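Local coordinates for protein uncharacterized conserved (Bdellovibrio bacteriovorus, PDB 7O21) that probably acts as an LD-carboxypeptidase of the YkuD family that trims peptidoglycan and so generates the curved shape of this predatory bacterium's cell, at residues N117-L121 / F122-E126; L285-D289 / T290-I294; F221-P224 / G225-Y228. All coordinates share one frame; numbering follows the deposited sequence.

Contact 1: N117-L121 / F122-E126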
loop_
_atom_site.group_PDB
_atom_site.type_symbol
_atom_site.label_atom_id
_atom_site.label_comp_id
_atom_site.label_asym_id
_atom_site.label_seq_id
_atom_site.Cartn_x
_atom_site.Cartn_y
_atom_site.Cartn_z
ATOM N N ASN A 117 -5.219 -6.602 2.141
ATOM C CA ASN A 117 -4.415 -6.064 1.054
ATOM C C ASN A 117 -5.008 -6.371 -0.315
ATOM O O ASN A 117 -4.305 -6.229 -1.321
ATOM C CB ASN A 117 -2.965 -6.557 1.151
ATOM C CG ASN A 117 -2.845 -8.059 0.943
ATOM O OD1 ASN A 117 -3.680 -8.815 1.389
ATOM N ND2 ASN A 117 -1.801 -8.484 0.222
ATOM N N TYR A 118 -6.264 -6.800 -0.391
ATOM C CA TYR A 118 -6.878 -6.986 -1.698
ATOM C C TYR A 118 -6.962 -5.644 -2.417
ATOM O O TYR A 118 -7.390 -4.649 -1.821
ATOM C CB TYR A 118 -8.292 -7.566 -1.581
ATOM C CG TYR A 118 -8.976 -7.649 -2.931
ATOM C CD1 TYR A 118 -8.838 -8.779 -3.722
ATOM C CD2 TYR A 118 -9.726 -6.587 -3.428
ATOM C CE1 TYR A 118 -9.437 -8.860 -4.973
ATOM C CE2 TYR A 118 -10.328 -6.662 -4.673
ATOM C CZ TYR A 118 -10.181 -7.802 -5.435
ATOM O OH TYR A 118 -10.767 -7.900 -6.679
ATOM N N PRO A 119 -6.609 -5.581 -3.709
ATOM C CA PRO A 119 -6.116 -6.674 -4.555
ATOM C C PRO A 119 -4.609 -6.888 -4.371
ATOM O O PRO A 119 -3.854 -5.913 -4.305
ATOM C CB PRO A 119 -6.414 -6.164 -5.970
ATOM C CG PRO A 119 -6.282 -4.664 -5.840
ATOM C CD PRO A 119 -6.852 -4.350 -4.481
ATOM N N ASN A 120 -4.179 -8.146 -4.264
ATOM C CA ASN A 120 -2.763 -8.448 -4.099
ATOM C C ASN A 120 -2.082 -8.509 -5.468
ATOM O O ASN A 120 -2.686 -8.225 -6.507
ATOM C CB ASN A 120 -2.551 -9.704 -3.252
ATOM C CG ASN A 120 -2.975 -10.982 -3.956
ATOM O OD1 ASN A 120 -3.130 -11.035 -5.183
ATOM N ND2 ASN A 120 -3.154 -12.032 -3.183
ATOM N N LEU A 121 -0.811 -8.896 -5.483
ATOM C CA LEU A 121 -0.063 -8.864 -6.736
ATOM C C LEU A 121 -0.595 -9.866 -7.748
ATOM O O LEU A 121 -0.528 -9.603 -8.957
ATOM C CB LEU A 121 1.423 -9.085 -6.470
ATOM C CG LEU A 121 2.226 -7.915 -5.878
ATOM C CD1 LEU A 121 3.710 -8.271 -5.792
ATOM C CD2 LEU A 121 2.026 -6.622 -6.676
ATOM N N PHE A 122 -1.089 -11.024 -7.297
ATOM C CA PHE A 122 -1.744 -11.945 -8.218
ATOM C C PHE A 122 -2.953 -11.284 -8.858
ATOM O O PHE A 122 -3.173 -11.398 -10.072
ATOM C CB PHE A 122 -2.205 -13.215 -7.490
ATOM C CG PHE A 122 -1.089 -14.097 -6.996
ATOM C CD1 PHE A 122 -0.213 -14.717 -7.874
ATOM C CD2 PHE A 122 -0.948 -14.347 -5.634
ATOM C CE1 PHE A 122 0.794 -15.556 -7.392
ATOM C CE2 PHE A 122 0.054 -15.184 -5.154
ATOM C CZ PHE A 122 0.922 -15.788 -6.034
ATOM N N ASP A 123 -3.780 -10.620 -8.038
ATOM C CA ASP A 123 -4.999 -9.992 -8.538
ATOM C C ASP A 123 -4.674 -8.880 -9.521
ATOM O O ASP A 123 -5.354 -8.730 -10.538
ATOM C CB ASP A 123 -5.805 -9.423 -7.374
ATOM C CG ASP A 123 -6.212 -10.473 -6.385
ATOM O OD1 ASP A 123 -6.565 -11.589 -6.818
ATOM O OD2 ASP A 123 -6.203 -10.153 -5.167
ATOM N N LYS A 124 -3.654 -8.079 -9.220
ATOM C CA LYS A 124 -3.257 -7.006 -10.126
ATOM C C LYS A 124 -2.772 -7.540 -11.470
ATOM O O LYS A 124 -3.018 -6.916 -12.509
ATOM C CB LYS A 124 -2.191 -6.147 -9.457
ATOM C CG LYS A 124 -2.738 -5.274 -8.324
ATOM C CD LYS A 124 -1.621 -4.509 -7.655
ATOM C CE LYS A 124 -2.150 -3.636 -6.534
ATOM N NZ LYS A 124 -1.020 -3.034 -5.775
ATOM N N ARG A 125 -2.106 -8.694 -11.480
ATOM C CA ARG A 125 -1.645 -9.255 -12.748
ATOM C C ARG A 125 -2.825 -9.691 -13.610
ATOM O O ARG A 125 -2.779 -9.568 -14.843
ATOM C CB ARG A 125 -0.699 -10.424 -12.486
ATOM C CG ARG A 125 -0.003 -10.976 -13.721
ATOM C CD ARG A 125 0.864 -12.147 -13.312
ATOM N NE ARG A 125 1.661 -12.682 -14.407
ATOM C CZ ARG A 125 1.280 -13.695 -15.169
ATOM N NH1 ARG A 125 0.103 -14.268 -14.965
ATOM N NH2 ARG A 125 2.074 -14.136 -16.140
ATOM N N GLU A 126 -3.883 -10.215 -12.980
ATOM C CA GLU A 126 -5.107 -10.577 -13.686
ATOM C C GLU A 126 -5.933 -9.362 -14.086
ATOM O O GLU A 126 -6.714 -9.449 -15.040
ATOM C CB GLU A 126 -5.952 -11.527 -12.831
ATOM C CG GLU A 126 -7.242 -11.975 -13.505
ATOM C CD GLU A 126 -7.933 -13.109 -12.768
ATOM O OE1 GLU A 126 -7.474 -13.481 -11.667
ATOM O OE2 GLU A 126 -8.932 -13.638 -13.299
HETATM O O HOH W 1 -0.539 -5.179 -4.094
#

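Contact 2: L285-D289 / T290-I294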
loop_
_atom_site.group_PDB
_atom_site.type_symbol
_atom_site.label_atom_id
_atom_site.label_comp_id
_atom_site.label_asym_id
_atom_site.label_seq_id
_atom_site.Cartn_x
_atom_site.Cartn_y
_atom_site.Cartn_z
ATOM N N LEU A 285 3.478 -18.934 -10.046
ATOM C CA LEU A 285 2.328 -19.569 -10.677
ATOM C C LEU A 285 2.741 -20.924 -11.219
ATOM O O LEU A 285 3.891 -21.118 -11.636
ATOM C CB LEU A 285 1.755 -18.716 -11.829
ATOM C CG LEU A 285 1.164 -17.360 -11.428
ATOM C CD1 LEU A 285 0.798 -16.559 -12.678
ATOM C CD2 LEU A 285 -0.042 -17.529 -10.488
ATOM N N LYS A 286 1.778 -21.853 -11.237
ATOM C CA LYS A 286 2.014 -23.173 -11.807
ATOM C C LYS A 286 2.515 -23.064 -13.240
ATOM O O LYS A 286 2.027 -22.256 -14.034
ATOM C CB LYS A 286 0.707 -23.968 -11.819
ATOM C CG LYS A 286 0.334 -24.552 -10.478
ATOM C CD LYS A 286 -0.772 -25.599 -10.648
ATOM C CE LYS A 286 -1.096 -26.290 -9.327
ATOM N NZ LYS A 286 -0.122 -27.383 -9.030
ATOM N N SER A 287 3.484 -23.917 -13.557
ATOM C CA SER A 287 4.050 -24.065 -14.892
ATOM C C SER A 287 4.286 -25.552 -15.076
ATOM O O SER A 287 5.217 -26.104 -14.479
ATOM C CB SER A 287 5.379 -23.318 -14.993
ATOM O OG SER A 287 5.915 -23.433 -16.306
ATOM N N GLY A 288 3.442 -26.199 -15.868
ATOM C CA GLY A 288 3.552 -27.641 -16.026
ATOM C C GLY A 288 3.445 -28.325 -14.677
ATOM O O GLY A 288 2.457 -28.161 -13.952
ATOM N N ASP A 289 4.478 -29.087 -14.307
ATOM C CA ASP A 289 4.511 -29.790 -13.031
ATOM C C ASP A 289 5.304 -29.045 -11.963
ATOM O O ASP A 289 5.604 -29.616 -10.911
ATOM C CB ASP A 289 5.028 -31.225 -13.205
ATOM C CG ASP A 289 6.527 -31.293 -13.448
ATOM O OD1 ASP A 289 7.177 -30.235 -13.588
ATOM O OD2 ASP A 289 7.060 -32.422 -13.515
ATOM N N THR A 290 5.640 -27.783 -12.202
ATOM C CA THR A 290 6.410 -27.024 -11.225
ATOM C C THR A 290 5.850 -25.607 -11.131
ATOM O O THR A 290 4.663 -25.402 -11.412
ATOM C CB THR A 290 7.900 -27.067 -11.590
ATOM O OG1 THR A 290 8.672 -26.409 -10.579
ATOM C CG2 THR A 290 8.152 -26.424 -12.944
ATOM N N TYR A 291 6.694 -24.630 -10.775
ATOM C CA TYR A 291 6.261 -23.256 -10.546
ATOM C C TYR A 291 7.291 -22.302 -11.123
ATOM O O TYR A 291 8.483 -22.609 -11.156
ATOM C CB TYR A 291 6.096 -22.968 -9.034
ATOM C CG TYR A 291 4.902 -23.673 -8.469
ATOM C CD1 TYR A 291 5.017 -24.970 -7.986
ATOM C CD2 TYR A 291 3.651 -23.072 -8.469
ATOM C CE1 TYR A 291 3.924 -25.638 -7.489
ATOM C CE2 TYR A 291 2.551 -23.744 -7.979
ATOM C CZ TYR A 291 2.700 -25.022 -7.496
ATOM O OH TYR A 291 1.599 -25.693 -7.010
ATOM N N LYS A 292 6.820 -21.145 -11.578
ATOM C CA LYS A 292 7.702 -20.067 -12.011
ATOM C C LYS A 292 7.364 -18.778 -11.279
ATOM O O LYS A 292 6.188 -18.393 -11.186
ATOM C CB LYS A 292 7.666 -19.860 -13.529
ATOM C CG LYS A 292 8.166 -21.089 -14.273
ATOM C CD LYS A 292 8.891 -20.732 -15.550
ATOM C CE LYS A 292 9.477 -21.977 -16.188
ATOM N NZ LYS A 292 10.961 -21.882 -16.314
ATOM N N ILE A 293 8.409 -18.113 -10.779
ATOM C CA ILE A 293 8.267 -16.873 -10.029
ATOM C C ILE A 293 7.870 -15.734 -10.959
ATOM O O ILE A 293 8.519 -15.491 -11.987
ATOM C CB ILE A 293 9.577 -16.568 -9.286
ATOM C CG1 ILE A 293 9.906 -17.674 -8.270
ATOM C CG2 ILE A 293 9.512 -15.219 -8.624
ATOM C CD1 ILE A 293 11.324 -17.559 -7.698
ATOM N N ILE A 294 6.778 -15.047 -10.621
ATOM C CA ILE A 294 6.291 -13.895 -11.371
ATOM C C ILE A 294 6.611 -12.574 -10.684
ATOM O O ILE A 294 6.651 -11.530 -11.334
ATOM C CB ILE A 294 4.784 -14.007 -11.668
ATOM C CG1 ILE A 294 3.976 -14.146 -10.376
ATOM C CG2 ILE A 294 4.538 -15.184 -12.596
ATOM C CD1 ILE A 294 2.524 -13.733 -10.558
HETATM O O HOH W 2 2.560 -27.223 -11.007
#

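Contact 3: F221-P224 / G225-Y228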
loop_
_atom_site.group_PDB
_atom_site.type_symbol
_atom_site.label_atom_id
_atom_site.label_comp_id
_atom_site.label_asym_id
_atom_site.label_seq_id
_atom_site.Cartn_x
_atom_site.Cartn_y
_atom_site.Cartn_z
ATOM N N PHE A 221 8.322 -11.927 -15.430
ATOM C CA PHE A 221 8.664 -11.519 -14.071
ATOM C C PHE A 221 8.775 -10.004 -13.966
ATOM O O PHE A 221 9.261 -9.328 -14.881
ATOM C CB PHE A 221 10.017 -12.138 -13.712
ATOM C CG PHE A 221 10.605 -11.633 -12.429
ATOM C CD1 PHE A 221 10.244 -12.204 -11.222
ATOM C CD2 PHE A 221 11.528 -10.591 -12.428
ATOM C CE1 PHE A 221 10.773 -11.750 -10.038
ATOM C CE2 PHE A 221 12.069 -10.127 -11.243
ATOM C CZ PHE A 221 11.699 -10.702 -10.041
ATOM N N LYS A 222 8.350 -9.477 -12.826
ATOM C CA LYS A 222 8.563 -8.078 -12.503
ATOM C C LYS A 222 8.852 -7.964 -11.015
ATOM O O LYS A 222 8.369 -8.762 -10.204
ATOM C CB LYS A 222 7.335 -7.227 -12.845
ATOM C CG LYS A 222 7.076 -7.095 -14.334
ATOM C CD LYS A 222 5.700 -6.505 -14.599
ATOM C CE LYS A 222 5.352 -6.601 -16.072
ATOM N NZ LYS A 222 6.535 -6.277 -16.911
ATOM N N ALA A 223 9.661 -6.970 -10.672
ATOM C CA ALA A 223 9.850 -6.527 -9.301
ATOM C C ALA A 223 10.064 -5.030 -9.384
ATOM O O ALA A 223 10.286 -4.507 -10.478
ATOM C CB ALA A 223 11.069 -7.210 -8.665
ATOM N N PRO A 224 9.933 -4.300 -8.273
ATOM C CA PRO A 224 10.156 -2.846 -8.356
ATOM C C PRO A 224 11.507 -2.522 -8.974
ATOM O O PRO A 224 12.552 -2.881 -8.423
ATOM C CB PRO A 224 10.060 -2.386 -6.896
ATOM C CG PRO A 224 9.167 -3.423 -6.239
ATOM C CD PRO A 224 9.549 -4.726 -6.913
ATOM N N GLY A 225 11.494 -1.870 -10.141
ATOM C CA GLY A 225 12.720 -1.506 -10.819
ATOM C C GLY A 225 13.280 -2.544 -11.769
ATOM O O GLY A 225 14.340 -2.304 -12.359
ATOM N N PHE A 226 12.598 -3.678 -11.963
ATOM C CA PHE A 226 13.167 -4.776 -12.733
ATOM C C PHE A 226 12.133 -5.428 -13.638
ATOM O O PHE A 226 10.938 -5.471 -13.335
ATOM C CB PHE A 226 13.696 -5.891 -11.822
ATOM C CG PHE A 226 14.875 -5.494 -10.980
ATOM C CD1 PHE A 226 16.164 -5.553 -11.491
ATOM C CD2 PHE A 226 14.696 -5.100 -9.667
ATOM C CE1 PHE A 226 17.263 -5.205 -10.719
ATOM C CE2 PHE A 226 15.780 -4.756 -8.881
ATOM C CZ PHE A 226 17.074 -4.809 -9.405
ATOM N N ASN A 227 12.623 -5.961 -14.747
ATOM C CA ASN A 227 11.955 -7.034 -15.458
ATOM C C ASN A 227 12.880 -8.255 -15.453
ATOM O O ASN A 227 13.936 -8.257 -14.809
ATOM C CB ASN A 227 11.527 -6.568 -16.852
ATOM C CG ASN A 227 12.677 -5.983 -17.650
ATOM O OD1 ASN A 227 13.806 -6.455 -17.568
ATOM N ND2 ASN A 227 12.387 -4.954 -18.438
ATOM N N TYR A 228 12.463 -9.316 -16.144
ATOM C CA TYR A 228 13.292 -10.515 -16.198
ATOM C C TYR A 228 14.698 -10.180 -16.672
ATOM O O TYR A 228 15.684 -10.566 -16.038
ATOM C CB TYR A 228 12.648 -11.557 -17.115
ATOM C CG TYR A 228 13.425 -12.847 -17.297
ATOM C CD1 TYR A 228 14.466 -12.933 -18.225
ATOM C CD2 TYR A 228 13.095 -13.991 -16.587
ATOM C CE1 TYR A 228 15.170 -14.116 -18.404
ATOM C CE2 TYR A 228 13.783 -15.174 -16.760
ATOM C CZ TYR A 228 14.821 -15.235 -17.674
ATOM O OH TYR A 228 15.503 -16.420 -17.837
HETATM O O HOH W 3 9.737 -9.495 -17.524
#

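Contact 1: N117-L121 / F122-E126
A capping box opens helix 121-126, with Asn-120 as its N-cap and Asp-123 as the third residue beyond. Each of the two lends its side chain to the other's backbone. Asn-120 OD1 accepts from Asp-123 N at 3.0 Å, the donor lying almost straight out from the amide C=O, while Asp-123 OD2 takes the N-H of Asn-120, also at 3.0 Å, on its anti side and somewhat out of the carboxylate plane. The amide and carboxylate planes end up only 11° apart. What lets Asn-120 reach forward is its first torsion (chi1 70°), which sets CG between the backbone N and the carbonyl carbon. In this YkuD-family catalytic domain the box is tied to strand 91-99: Asn-120 ND2 donates to Ile-92 O, and Asp-123 OD2 has a second partner in Tyr-93 OH, so two bonds grip that one oxygen. Just ahead of the cap, the cis-proline Pro-119 lays CB over the centre of the Tyr-118 ring, and its CB also packs 3.6 Å from Asp-123 CB. Helical bonds begin at once, from Lys-124 N to Asn-120 O (2.9 Å) and from Arg-125 N to Leu-121 O (3.1 Å). The extended Lys-124 chain runs back along the turn, its CE 3.6 Å from Pro-119 O, and NZ donates to a water that returns a weak bond to that same carbonyl.

Contact 2: L285-D289 / T290-I294
Leu-285 and Lys-292 form a hydrogen-bonded antiparallel pair, Ser-287 and Thr-290 a second one, and a type II' turn from Ser-287 to Thr-290 joins the two strands of this hairpin. The bond from Ser-287 N to Thr-290 O measures 2.9 Å and is nearly straight at hydrogen (173°). Between these pairs, Lys-286 and Tyr-291 form the non-hydrogen-bonded pair; their side chains lie alongside each other and point the same way. Lys-286 CG approaches Tyr-291 CE2 to 3.4 Å, and the bend at the last torsion of the lysine (chi4 -82°) carries NZ to the phenolic end of the ring. Ser-287 and Lys-292 share the other side, with CB of the serine 3.6 Å from CG of the lysine, whose NZ goes on to Thr-215 O. Further from the turn, Leu-285 CD1 meets Ile-294 CD1 at 3.9 Å, the two branched chains crossing at a slant. A water beside one face of the Tyr-291 ring donates to both Gly-288 O and Thr-290 O and accepts a weak bond from Lys-286 NZ. The tip of this hairpin of the NTF2-like domain is thus polar and water-bridged, while the Leu-285 and Ile-294 end offers a hydrocarbon surface to helix 121-126.

Contact 3: F221-P224 / G225-Y228
Phe-221 and Tyr-228 meet through their first side-chain carbons, CB to CB at 4.3 Å, at the end of a short hairpin away from its turn. Both hold CG anti to the backbone N, yet the tyrosine ring leads away, whereas the Phe-221 ring turns its edge to the chain, with CD2 4.0 Å from Tyr-228 N. A water joins the same two residues, donating to Phe-221 O at 2.7 Å and accepting from Tyr-228 N. At the turn end, Ala-223 and Phe-226 put their side chains on one face of the hairpin, again with CB atoms 4.3 Å apart. The Phe-226 ring, swung beside its own backbone N (chi1 -66°), runs outward alongside the type II turn, CD2 passing 3.3 Å from Pro-224 O. Gly-225 takes the third turn position with a positive phi (89°). Phe-226 N donates to Ala-223 O at 2.9 Å, and the return bond from Ala-223 N to Phe-226 O is weak. At the turn itself, Gly-225 O accepts from Tyr-109 OH of the second subunit, and Pro-224 packs on Trp-134 of that subunit. Asn-227 is the N-cap of helix 228-241, its OD1 accepting from Ser-230 N. Trp-231 of that helix receives both phenylalanine rings, Phe-226 edge-to-face, while Phe-221 also packs on Ile-293 of strand 290-300.

In the fold
Along the chain the order is contact 1, contact 3, contact 2, with centres 16 to 17 Å apart. Contact 1 belongs to the catalytic domain, the other two to the NTF2-like domain, and strand 290-300 is where all three converge. Contact 2 forms part of the interface between the two domains: Phe-122 CE1 packs 3.8 Å from Leu-285 CD2, and Arg-125 CD lies 3.6 Å from Ile-294 CD1. Ile-294 also turns its carbonyl to contact 3, a probable hydrogen bond from Lys-222 N. Contacts 1 and 3 do not touch, their nearest atoms being about 6 Å apart. The hairpin 285-294 thus lies between helix 121-126 and a second hairpin, touching both, and that second hairpin reaches the neighbouring subunit.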